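Local coordinates for protein Vlm2 (Streptomyces tsusimaensis, PDB 6ECB) that probably oligomerises and cyclises tetradepsipeptide units, as the thioesterase domain of a valinomycin nonribosomal peptide synthetase, at residues E71-G76 and T80-S85. Sequence-based numbering, arbitrary orientation.
Sequences EAPGLG and TPVYPS
Thr80 meets Gly74 through its backbone: the carbonyl O of Thr80 lies 3.3 Å from CA of Gly74, at the third position of a type II beta turn running from Ala72 to Leu75. The turn follows strand 67-71 of the alpha/beta-hydrolase fold; the first segment begins on the last residue of this strand, and the rest of both segments lies in the loop before helix 86-97. Glycine suits its place twice over, since its phi is positive (91°) and its bare CA lets Thr80 O come this close, with Val82 N 4.2 Å from the same CA.

Pro81 comes next, its CA 3.8 Å from Gly74 O, while its CB leaves the backbone on the side away from the turn. The ring fixes phi near -63°, keeping the chain extended on its way to Val82, and packs on Arg211. Gly74 O itself is hydrogen-bonded to Arg211 of helix 206-220, which packs beside the loop.

Val82 turns its branched side chain toward the turn. CG1 stands anti to the backbone N (chi1 180°), leaving CG2 on the N side of the residue, where it lies 4.2 Å from Pro73 CB. The compact valine thus gives the proline an apolar neighbour, and Phe92 of helix 86-97 touches Pro73 as well. The polar link between the segments is a single water. It accepts a hydrogen bond from Val82 N at 3.0 Å and donates one to Pro73 O at 2.8 Å, joining an amide and a carbonyl that stand too far apart to bond directly.

Farther along, Pro84 packs on Met89 and Phe92 of that helix. Ser85 is its N-cap, a place that suits serine because the short side chain brings its hydroxyl OG onto a backbone N in the first turn.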
loop_
_atom_site.group_PDB
_atom_site.type_symbol
_atom_site.label_atom_id
_atom_site.label_comp_id
_atom_site.label_asym_id
_atom_site.label_seq_id
_atom_site.Cartn_x
_atom_site.Cartn_y
_atom_site.Cartn_z
ATOM N N GLU A 71 8.191 -4.930 1.984
ATOM C CA GLU A 71 8.153 -4.607 3.396
ATOM C C GLU A 71 9.305 -3.654 3.714
ATOM O O GLU A 71 10.443 -3.891 3.301
ATOM C CB GLU A 71 8.285 -5.896 4.187
ATOM C CG GLU A 71 8.133 -5.749 5.617
ATOM C CD GLU A 71 6.787 -6.226 6.125
ATOM O OE1 GLU A 71 5.730 -6.113 5.448
ATOM O OE2 GLU A 71 6.824 -6.692 7.247
ATOM N N ALA A 72 9.009 -2.602 4.454
ATOM C CA ALA A 72 10.044 -1.632 4.799
ATOM C C ALA A 72 11.155 -2.292 5.611
ATOM O O ALA A 72 10.920 -3.242 6.362
ATOM C CB ALA A 72 9.445 -0.479 5.601
ATOM N N PRO A 73 12.385 -1.757 5.547
ATOM C CA PRO A 73 13.420 -2.236 6.458
ATOM C C PRO A 73 13.039 -1.942 7.898
ATOM O O PRO A 73 12.331 -0.976 8.182
ATOM C CB PRO A 73 14.664 -1.445 6.034
ATOM C CG PRO A 73 14.181 -0.286 5.333
ATOM C CD PRO A 73 12.855 -0.648 4.707
ATOM N N GLY A 74 13.506 -2.808 8.797
ATOM C CA GLY A 74 13.502 -2.567 10.225
ATOM C C GLY A 74 12.275 -3.050 10.955
ATOM O O GLY A 74 12.160 -2.814 12.159
ATOM N N LEU A 75 11.344 -3.700 10.262
ATOM C CA LEU A 75 10.162 -4.259 10.906
ATOM C C LEU A 75 10.397 -5.657 11.482
ATOM O O LEU A 75 9.594 -6.097 12.309
ATOM C CB LEU A 75 8.991 -4.282 9.915
ATOM C CG LEU A 75 8.465 -2.930 9.404
ATOM C CD1 LEU A 75 7.293 -3.110 8.465
ATOM C CD2 LEU A 75 8.061 -1.968 10.516
ATOM N N GLY A 76 11.506 -6.332 11.129
ATOM C CA GLY A 76 11.754 -7.681 11.616
ATOM C C GLY A 76 12.375 -7.732 13.003
ATOM O O GLY A 76 12.977 -6.780 13.496
ATOM N N THR A 80 17.534 -3.462 13.354
ATOM C CA THR A 80 17.548 -2.063 13.732
ATOM C C THR A 80 16.337 -1.380 13.100
ATOM O O THR A 80 16.125 -1.516 11.896
ATOM C CB THR A 80 18.826 -1.392 13.258
ATOM O OG1 THR A 80 19.945 -2.258 13.501
ATOM C CG2 THR A 80 19.026 -0.091 14.007
ATOM N N PRO A 81 15.501 -0.691 13.875
ATOM C CA PRO A 81 14.400 0.055 13.250
ATOM C C PRO A 81 14.989 1.126 12.352
ATOM O O PRO A 81 16.085 1.636 12.611
ATOM C CB PRO A 81 13.642 0.658 14.440
ATOM C CG PRO A 81 14.256 0.061 15.674
ATOM C CD PRO A 81 15.627 -0.376 15.307
ATOM N N VAL A 82 14.277 1.426 11.269
ATOM C CA VAL A 82 14.719 2.399 10.278
ATOM C C VAL A 82 13.561 3.342 9.999
ATOM O O VAL A 82 12.444 2.881 9.740
ATOM C CB VAL A 82 15.170 1.717 8.971
ATOM C CG1 VAL A 82 15.617 2.754 7.967
ATOM C CG2 VAL A 82 16.277 0.725 9.256
ATOM N N TYR A 83 13.842 4.644 10.011
ATOM C CA TYR A 83 12.861 5.692 9.724
ATOM C C TYR A 83 13.360 6.440 8.493
ATOM O O TYR A 83 14.042 7.469 8.591
ATOM C CB TYR A 83 12.682 6.617 10.926
ATOM C CG TYR A 83 12.301 5.863 12.167
ATOM C CD1 TYR A 83 11.047 5.283 12.272
ATOM C CD2 TYR A 83 13.192 5.675 13.202
ATOM C CE1 TYR A 83 10.678 4.572 13.391
ATOM C CE2 TYR A 83 12.827 4.972 14.339
ATOM C CZ TYR A 83 11.560 4.405 14.418
ATOM O OH TYR A 83 11.175 3.690 15.544
ATOM N N PRO A 84 13.066 5.933 7.311
ATOM C CA PRO A 84 13.606 6.546 6.100
ATOM C C PRO A 84 12.877 7.822 5.737
ATOM O O PRO A 84 11.680 7.982 5.998
ATOM C CB PRO A 84 13.375 5.479 5.019
ATOM C CG PRO A 84 12.349 4.596 5.547
ATOM C CD PRO A 84 12.260 4.736 7.036
ATOM N N SER A 85 13.606 8.710 5.083
ATOM C CA SER A 85 12.957 9.793 4.355
ATOM C C SER A 85 12.127 9.187 3.220
ATOM O O SER A 85 12.284 8.020 2.852
ATOM C CB SER A 85 13.990 10.763 3.791
ATOM O OG SER A 85 14.695 10.123 2.736
HETATM O O HOH W 1 11.526 0.452 10.452
#